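Side-chain contacts in sugar fermentation stimulation protein homolog (Pyrococcus furiosus, PDB 4DA2), which probably binds DNA, joining an OB fold to a PD-(D/E)xK nuclease-type domain that here holds two calcium ions: residues A[115-120]-A[158-163]; A[196-201]-A[206-211]. The protein carries 1 engineered substitution. All blocks are in the same frame, centred on the assembly; numbering follows the deposited sequence.

Contact 1: residues A[115-120]-A[158-163]. With CA (calcium ion), chain C; CA (calcium ion), chain D.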
ATOM      1  N   SER A 115      10.144  -5.348 -15.863  1.00 18.64           N
ATOM      2  CA  SER A 115       8.972  -5.320 -15.019  1.00 21.49           C
ATOM      3  C   SER A 115       8.029  -4.161 -15.395  1.00 22.48           C
ATOM      4  O   SER A 115       8.102  -3.615 -16.498  1.00 22.99           O
ATOM      5  CB  SER A 115       9.442  -5.220 -13.550  1.00 30.61           C
ATOM      6  OG  SER A 115       8.396  -5.508 -12.652  1.00 29.80           O
ATOM      7  N   ARG A 116       7.135  -3.803 -14.474  1.00 22.23           N
ATOM      8  CA  ARG A 116       6.288  -2.611 -14.613  1.00 17.67           C
ATOM      9  C   ARG A 116       6.298  -1.905 -13.269  1.00 19.97           C
ATOM     10  O   ARG A 116       6.219  -2.570 -12.227  1.00 18.88           O
ATOM     11  CB  ARG A 116       4.830  -2.991 -14.932  1.00 17.00           C
ATOM     12  CG  ARG A 116       4.630  -3.593 -16.342  1.00 20.08           C
ATOM     13  CD  ARG A 116       3.197  -3.954 -16.603  1.00 25.59           C
ATOM     14  NE  ARG A 116       2.919  -3.948 -18.042  1.00 32.79           N
ATOM     15  CZ  ARG A 116       2.821  -5.024 -18.809  1.00 42.99           C
ATOM     16  NH1 ARG A 116       2.977  -6.241 -18.301  1.00 89.49           N
ATOM     17  NH2 ARG A 116       2.566  -4.871 -20.103  1.00 44.17           N
ATOM     18  N   LEU A 117       6.394  -0.578 -13.282  1.00 18.21           N
ATOM     19  CA  LEU A 117       6.267   0.192 -12.036  1.00 13.65           C
ATOM     20  C   LEU A 117       4.911   0.882 -12.019  1.00 15.39           C
ATOM     21  O   LEU A 117       4.296   1.070 -13.067  1.00 18.81           O
ATOM     22  CB  LEU A 117       7.388   1.216 -11.927  1.00 14.91           C
ATOM     23  CG  LEU A 117       8.805   0.652 -11.837  1.00 13.00           C
ATOM     24  CD1 LEU A 117       9.835   1.807 -11.845  1.00 16.58           C
ATOM     25  CD2 LEU A 117       8.962  -0.229 -10.598  1.00 15.58           C
ATOM     26  N   ASP A 118       4.447   1.284 -10.833  1.00 14.36           N
ATOM     27  CA  ASP A 118       3.077   1.760 -10.691  1.00 15.04           C
ATOM     28  C   ASP A 118       2.718   2.963 -11.535  1.00 10.43           C
ATOM     29  O   ASP A 118       1.666   2.948 -12.201  1.00 12.59           O
ATOM     30  CB  ASP A 118       2.753   2.085  -9.234  1.00 18.46           C
ATOM     31  CG  ASP A 118       2.678   0.869  -8.386  1.00 14.42           C
ATOM     32  OD1 ASP A 118       2.373  -0.232  -8.908  1.00 15.76           O
ATOM     33  OD2 ASP A 118       2.904   0.987  -7.155  1.00 15.59           O
ATOM     34  N   TYR A 119       3.555   4.005 -11.488  1.00 14.44           N
ATOM     35  CA  TYR A 119       3.222   5.291 -12.153  1.00 15.78           C
ATOM     36  C   TYR A 119       4.372   5.947 -12.881  1.00 14.15           C
ATOM     37  O   TYR A 119       5.511   5.924 -12.415  1.00 14.52           O
ATOM     38  CB  TYR A 119       2.674   6.315 -11.134  1.00 15.44           C
ATOM     39  CG  TYR A 119       1.556   5.788 -10.231  1.00 16.50           C
ATOM     40  CD1 TYR A 119       0.266   5.606 -10.724  1.00 17.79           C
ATOM     41  CD2 TYR A 119       1.794   5.493  -8.893  1.00 14.90           C
ATOM     42  CE1 TYR A 119      -0.761   5.121  -9.919  1.00 24.48           C
ATOM     43  CE2 TYR A 119       0.770   5.012  -8.057  1.00 13.65           C
ATOM     44  CZ  TYR A 119      -0.508   4.838  -8.575  1.00 16.32           C
ATOM     45  OH  TYR A 119      -1.523   4.343  -7.778  1.00 20.18           O
ATOM     46  N   LEU A 120       4.046   6.562 -14.020  1.00 11.15           N
ATOM     47  CA  LEU A 120       4.871   7.611 -14.587  1.00 18.25           C
ATOM     48  C   LEU A 120       4.100   8.886 -14.343  1.00 18.81           C
ATOM     49  O   LEU A 120       2.933   9.000 -14.716  1.00 19.13           O
ATOM     50  CB  LEU A 120       5.104   7.425 -16.087  1.00 22.57           C
ATOM     51  CG  LEU A 120       5.954   8.534 -16.706  1.00 17.26           C
ATOM     52  CD1 LEU A 120       7.334   8.584 -16.055  1.00 17.40           C
ATOM     53  CD2 LEU A 120       6.077   8.361 -18.234  1.00 25.27           C
ATOM     54  N   LYS A 158      15.203  -3.046  -8.050  1.00 13.01           N
ATOM     55  CA  LYS A 158      16.299  -3.104  -9.020  1.00 15.57           C
ATOM     56  C   LYS A 158      16.077  -2.179 -10.207  1.00 20.03           C
ATOM     57  O   LYS A 158      17.004  -1.493 -10.638  1.00 16.61           O
ATOM     58  CB  LYS A 158      16.607  -4.556  -9.433  1.00 19.06           C
ATOM     59  CG  LYS A 158      17.294  -5.353  -8.312  1.00 21.50           C
ATOM     60  CD  LYS A 158      17.536  -6.819  -8.713  1.00 26.27           C
ATOM     61  CE  LYS A 158      18.393  -7.542  -7.684  1.00 37.34           C
ATOM     62  NZ  LYS A 158      18.663  -8.948  -8.091  1.00 51.98           N
ATOM     63  N   GLU A 159      14.842  -2.110 -10.713  1.00 18.37           N
ATOM     64  CA  GLU A 159      14.559  -1.229 -11.836  1.00 15.65           C
ATOM     65  C   GLU A 159      14.644   0.244 -11.410  1.00 13.04           C
ATOM     66  O   GLU A 159      15.062   1.101 -12.191  1.00 14.57           O
ATOM     67  CB  GLU A 159      13.193  -1.519 -12.453  1.00 19.50           C
ATOM     68  CG  GLU A 159      13.050  -2.916 -13.061  1.00 19.91           C
ATOM     69  CD  GLU A 159      14.014  -3.187 -14.222  1.00 26.04           C
ATOM     70  OE1 GLU A 159      14.706  -2.258 -14.711  1.00 30.88           O
ATOM     71  OE2 GLU A 159      14.066  -4.347 -14.644  1.00 26.72           O
ATOM     72  N   LEU A 160      14.231   0.527 -10.163  1.00 19.52           N
ATOM     73  CA  LEU A 160      14.328   1.884  -9.616  1.00 18.01           C
ATOM     74  C   LEU A 160      15.797   2.331  -9.526  1.00 12.00           C
ATOM     75  O   LEU A 160      16.132   3.473  -9.854  1.00 14.49           O
ATOM     76  CB  LEU A 160      13.633   1.973  -8.234  1.00  8.82           C
ATOM     77  CG  LEU A 160      12.100   1.888  -8.267  1.00 13.64           C
ATOM     78  CD1 LEU A 160      11.559   1.633  -6.837  1.00 13.65           C
ATOM     79  CD2 LEU A 160      11.514   3.162  -8.809  1.00 14.65           C
ATOM     80  N   ILE A 161      16.640   1.440  -9.017  1.00 15.24           N
ATOM     81  CA  ILE A 161      18.070   1.690  -8.884  1.00 14.67           C
ATOM     82  C   ILE A 161      18.668   1.998 -10.268  1.00 18.63           C
ATOM     83  O   ILE A 161      19.415   2.974 -10.433  1.00 17.07           O
ATOM     84  CB  ILE A 161      18.785   0.488  -8.219  1.00 15.32           C
ATOM     85  CG1 ILE A 161      18.417   0.396  -6.732  1.00 15.48           C
ATOM     86  CG2 ILE A 161      20.317   0.606  -8.420  1.00 20.77           C
ATOM     87  CD1 ILE A 161      18.846  -0.899  -6.060  1.00 16.56           C
ATOM     88  N   LYS A 162      18.322   1.186 -11.267  1.00 17.59           N
ATOM     89  CA  LYS A 162      18.868   1.388 -12.614  1.00 19.10           C
ATOM     90  C   LYS A 162      18.422   2.739 -13.216  1.00 16.56           C
ATOM     91  O   LYS A 162      19.228   3.453 -13.804  1.00 19.29           O
ATOM     92  CB  LYS A 162      18.486   0.221 -13.520  1.00 18.60           C
ATOM     93  CG  LYS A 162      18.661   0.479 -15.046  1.00 22.35           C
ATOM     94  CD  LYS A 162      20.100   0.475 -15.526  1.00 47.48           C
ATOM     95  CE  LYS A 162      20.154   0.212 -17.034  1.00 31.82           C
ATOM     96  NZ  LYS A 162      21.212   1.008 -17.693  1.00 34.35           N
ATOM     97  N   LEU A 163      17.144   3.086 -13.057  1.00 15.29           N
ATOM     98  CA  LEU A 163      16.655   4.413 -13.459  1.00 12.88           C
ATOM     99  C   LEU A 163      17.521   5.544 -12.833  1.00 16.95           C
ATOM    100  O   LEU A 163      18.030   6.418 -13.550  1.00 24.31           O
ATOM    101  CB  LEU A 163      15.197   4.581 -13.039  1.00 15.97           C
ATOM    102  CG  LEU A 163      14.152   3.843 -13.883  1.00 16.91           C
ATOM    103  CD1 LEU A 163      12.816   3.959 -13.193  1.00 15.17           C
ATOM    104  CD2 LEU A 163      14.080   4.484 -15.249  1.00 21.98           C
TER
HETATM  105 CA    CA C 301       2.864  -1.191  -6.262  1.00 14.23          CA
HETATM  106 CA    CA D 302       2.081  -2.227 -10.019  1.00 18.54          CA
HETATM  107  O   HOH W   1       4.558  -2.058 -10.218  1.00 19.31           O
HETATM  108  O   HOH W   2       3.697  -3.156  -5.125  1.00 24.85           O
HETATM  109  O   HOH W   3       2.364  -3.218  -7.825  1.00 29.13           O
HETATM  110  O   HOH W   4       0.518  -0.448  -6.181  1.00 31.04           O
HETATM  111  O   HOH W   5       2.895  -4.555 -10.829  1.00 32.24           O
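Ser115 and Glu159 meet loosely at the partly exposed end of the contact, Ser115 CB 4.3 Å from Glu159 CG. The carboxylate of Glu159 does not bond across to the serine: its OE2 accepts from the backbone N of Glu114, one residue before the strand segment, and so ties the helix to the chain there. The carbonyl O of Arg116 accepts a bond of 2.7 Å from water 1, itself a ligand of the chain D calcium ion. Leu117 carries the apolar contact. With CG anti to the carbonyl carbon (chi1 -63°), its CD1 reaches the helix, crossing Leu160 at CD2 (3.7 Å) and meeting Leu163 CD1 tip to tip at 3.9 Å. Asp118 follows on the metal side. Its OD1 bridges the two ions, 2.3 Å from the chain D calcium ion and 2.9 Å from the chain C calcium ion, while its OD2 binds the latter at 2.4 Å. Glu109 adds to the chain D site, Glu131 and the carbonyl of Thr132 to the chain C site, and water 3 lies between both ions. Acidic ligands on neighbouring strands, Asp118 with Glu131, beside a pair of ions are consistent with the metal site of a PD-(D/E)xK fold.

Contact 2: residues A[196-201]-A[206-211]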
ATOM      1  N   GLU A 196      18.643  -4.822   1.972  1.00 16.63           N
ATOM      2  CA  GLU A 196      19.929  -4.463   1.339  1.00 16.45           C
ATOM      3  C   GLU A 196      19.725  -3.592   0.092  1.00 23.00           C
ATOM      4  O   GLU A 196      20.421  -2.588  -0.084  1.00 17.67           O
ATOM      5  CB  GLU A 196      20.756  -5.722   1.021  1.00 22.05           C
ATOM      6  CG  GLU A 196      22.083  -5.468   0.292  1.00 41.23           C
ATOM      7  CD  GLU A 196      23.146  -4.774   1.136  1.00 39.18           C
ATOM      8  OE1 GLU A 196      22.881  -4.376   2.295  1.00 27.92           O
ATOM      9  OE2 GLU A 196      24.274  -4.625   0.622  1.00 43.26           O
ATOM     10  N   LEU A 197      18.784  -3.990  -0.765  1.00 19.26           N
ATOM     11  CA  LEU A 197      18.440  -3.250  -1.976  1.00 20.38           C
ATOM     12  C   LEU A 197      17.925  -1.825  -1.679  1.00 15.71           C
ATOM     13  O   LEU A 197      18.192  -0.923  -2.433  1.00 13.60           O
ATOM     14  CB  LEU A 197      17.405  -4.026  -2.820  1.00 20.21           C
ATOM     15  CG  LEU A 197      17.901  -5.229  -3.662  1.00 13.89           C
ATOM     16  CD1 LEU A 197      16.678  -5.971  -4.249  1.00 18.90           C
ATOM     17  CD2 LEU A 197      18.864  -4.763  -4.757  1.00 19.29           C
ATOM     18  N   LEU A 198      17.152  -1.647  -0.609  1.00 16.24           N
ATOM     19  CA  LEU A 198      16.652  -0.291  -0.256  1.00 16.01           C
ATOM     20  C   LEU A 198      17.790   0.681   0.131  1.00 11.82           C
ATOM     21  O   LEU A 198      17.742   1.892  -0.174  1.00 14.51           O
ATOM     22  CB  LEU A 198      15.545  -0.359   0.825  1.00 16.93           C
ATOM     23  CG  LEU A 198      14.203  -0.942   0.326  1.00 14.17           C
ATOM     24  CD1 LEU A 198      13.301  -1.270   1.514  1.00 12.84           C
ATOM     25  CD2 LEU A 198      13.507  -0.006  -0.672  1.00 20.29           C
ATOM     26  N   LYS A 199      18.804   0.144   0.809  1.00 18.25           N
ATOM     27  CA  LYS A 199      20.027   0.901   1.126  1.00 17.81           C
ATOM     28  C   LYS A 199      20.730   1.320  -0.145  1.00 27.09           C
ATOM     29  O   LYS A 199      21.147   2.467  -0.269  1.00 17.49           O
ATOM     30  CB  LYS A 199      20.993   0.068   1.999  1.00 16.58           C
ATOM     31  CG  LYS A 199      20.497  -0.150   3.436  1.00 32.35           C
ATOM     32  CD  LYS A 199      21.563  -0.806   4.328  1.00 39.59           C
ATOM     33  CE  LYS A 199      20.988  -1.144   5.699  1.00 23.33           C
ATOM     34  NZ  LYS A 199      20.201  -2.420   5.663  1.00 37.58           N
ATOM     35  N   GLU A 200      20.844   0.383  -1.092  1.00 18.59           N
ATOM     36  CA  GLU A 200      21.456   0.632  -2.387  1.00 21.03           C
ATOM     37  C   GLU A 200      20.669   1.682  -3.167  1.00 19.56           C
ATOM     38  O   GLU A 200      21.274   2.576  -3.794  1.00 19.18           O
ATOM     39  CB  GLU A 200      21.566  -0.670  -3.203  1.00 18.85           C
ATOM     40  CG  GLU A 200      22.278  -0.498  -4.543  1.00 39.38           C
ATOM     41  CD  GLU A 200      22.487  -1.810  -5.302  1.00 33.59           C
ATOM     42  OE1 GLU A 200      22.144  -2.878  -4.765  1.00 29.12           O
ATOM     43  OE2 GLU A 200      22.991  -1.759  -6.450  1.00 37.68           O
ATOM     44  N   ALA A 201      19.339   1.591  -3.107  1.00 14.71           N
ATOM     45  CA  ALA A 201      18.452   2.596  -3.720  1.00 18.10           C
ATOM     46  C   ALA A 201      18.713   4.014  -3.213  1.00 14.16           C
ATOM     47  O   ALA A 201      18.848   4.943  -4.015  1.00 17.50           O
ATOM     48  CB  ALA A 201      16.970   2.233  -3.477  1.00 14.20           C
ATOM     49  N   VAL A 206      17.479   6.951  -5.628  1.00 14.05           N
ATOM     50  CA  VAL A 206      16.025   6.678  -5.578  1.00 16.52           C
ATOM     51  C   VAL A 206      15.452   7.372  -4.343  1.00 17.23           C
ATOM     52  O   VAL A 206      15.941   7.173  -3.221  1.00 13.47           O
ATOM     53  CB  VAL A 206      15.679   5.172  -5.496  1.00  8.43           C
ATOM     54  CG1 VAL A 206      14.125   4.967  -5.409  1.00 11.91           C
ATOM     55  CG2 VAL A 206      16.303   4.390  -6.658  1.00 12.31           C
ATOM     56  N   GLU A 207      14.425   8.196  -4.546  1.00 12.34           N
ATOM     57  CA  GLU A 207      13.814   8.902  -3.397  1.00 12.41           C
ATOM     58  C   GLU A 207      12.901   7.928  -2.658  1.00 12.43           C
ATOM     59  O   GLU A 207      12.151   7.149  -3.286  1.00 13.55           O
ATOM     60  CB  GLU A 207      13.047  10.132  -3.854  1.00 14.77           C
ATOM     61  CG  GLU A 207      13.948  11.159  -4.563  1.00 16.28           C
ATOM     62  CD  GLU A 207      14.894  11.918  -3.623  1.00 44.65           C
ATOM     63  OE1 GLU A 207      14.485  12.224  -2.488  1.00 23.62           O
ATOM     64  OE2 GLU A 207      16.047  12.225  -4.022  1.00 38.64           O
ATOM     65  N   ILE A 208      13.007   7.921  -1.335  1.00 12.95           N
ATOM     66  CA  ILE A 208      12.158   7.029  -0.526  1.00  8.98           C
ATOM     67  C   ILE A 208      11.228   7.862   0.385  1.00 16.89           C
ATOM     68  O   ILE A 208      11.694   8.733   1.120  1.00 14.15           O
ATOM     69  CB  ILE A 208      12.974   6.035   0.321  1.00 17.88           C
ATOM     70  CG1 ILE A 208      13.807   5.110  -0.591  1.00 13.57           C
ATOM     71  CG2 ILE A 208      12.028   5.254   1.253  1.00 18.54           C
ATOM     72  CD1 ILE A 208      14.778   4.193   0.176  1.00 12.37           C
ATOM     73  N   ARG A 209       9.919   7.591   0.319  1.00 13.59           N
ATOM     74  CA  ARG A 209       8.938   8.295   1.180  1.00  9.09           C
ATOM     75  C   ARG A 209       8.068   7.222   1.828  1.00 20.41           C
ATOM     76  O   ARG A 209       7.961   6.083   1.321  1.00 14.47           O
ATOM     77  CB  ARG A 209       8.020   9.217   0.354  1.00  8.44           C
ATOM     78  CG  ARG A 209       8.752  10.274  -0.522  1.00 18.00           C
ATOM     79  CD  ARG A 209       9.443  11.389   0.270  1.00 24.64           C
ATOM     80  NE  ARG A 209      10.118  12.316  -0.655  1.00 18.86           N
ATOM     81  CZ  ARG A 209      11.419  12.277  -0.934  1.00 21.39           C
ATOM     82  NH1 ARG A 209      12.210  11.399  -0.324  1.00 27.17           N
ATOM     83  NH2 ARG A 209      11.934  13.148  -1.796  1.00 27.05           N
ATOM     84  N   ALA A 210       7.444   7.592   2.937  1.00 16.75           N
ATOM     85  CA  ALA A 210       6.447   6.745   3.588  1.00 11.35           C
ATOM     86  C   ALA A 210       5.305   7.618   4.119  1.00 17.32           C
ATOM     87  O   ALA A 210       5.543   8.658   4.712  1.00 14.00           O
ATOM     88  CB  ALA A 210       7.088   5.937   4.713  1.00 16.50           C
ATOM     89  N   LEU A 211       4.076   7.161   3.916  1.00 11.60           N
ATOM     90  CA  LEU A 211       2.893   7.922   4.286  1.00 11.82           C
ATOM     91  C   LEU A 211       2.029   7.172   5.277  1.00 16.13           C
ATOM     92  O   LEU A 211       1.868   5.969   5.144  1.00 16.96           O
ATOM     93  CB  LEU A 211       2.058   8.189   3.045  1.00 16.67           C
ATOM     94  CG  LEU A 211       2.778   8.764   1.821  1.00 16.73           C
ATOM     95  CD1 LEU A 211       1.800   8.831   0.639  1.00 21.81           C
ATOM     96  CD2 LEU A 211       3.339  10.154   2.138  1.00 14.35           C
TER
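Next to the places where Ala201 touches Val206 and Leu198 touches Ile208, the flat group is the guanidinium of Arg209, which lies well clear of the helix and is used at its edge. Glu207 OE1 lies there in plane, accepting from NH2 at 2.8 Å in a salt bridge and more weakly from NH1; the carboxylate is met on its anti side, with the donor tilted out of the carboxylate plane. NH1 also donates to the carbonyl O of Ile208 at 3.1 Å, from above the carbonyl plane. NE pairs with Glu99, so several acceptors fix the rotation of the guanidinium. On the helix side, the backbone N of Val206 donates to Ala201 O at 2.9 Å, bent at the hydrogen to 145°. This i+5 bond, with the apolar contact between the same residues (Ala201 CB to Val206 CB, 3.8 Å), is consistent with the 6→1 bond of a Schellman motif at the helix end. CG1 of Val206 is anti to the backbone N (chi1 179°), which leaves CG2 on the Ala201 side, 3.9 Å from its CB. Farther along, Ile208 CD1 lies 3.8 Å from Leu198 O and touches Leu198 CD2 more loosely. The chemistry thus splits: segment 206-211 turns Val206 and Ile208 toward the helix, whose late carbonyl at Ala201 is satisfied by Val206 N, while the Glu207–Arg209 pair lies clear of it.

Each contact joins a strand of the same mixed sheet to a helix. Contact 2 is buried throughout; contact 1 is buried at its leucines and partly exposed at Ser115 and Glu159. Contact 1 sits beside the metal site: its tightest packing is between leucines, while the neighbouring residue on the same segment binds calcium. Contact 2 is local, between a helix and the strand that follows it, and adds a backbone bond to its packing; its charged pair lies clear of the helix. The two helices pack on each other, with Ile161 lying against Leu197, Glu200 and Ala201. Val206 CG2 also comes within 3.3 Å of Leu160 O, so helix 151-165 touches residues of both contacts.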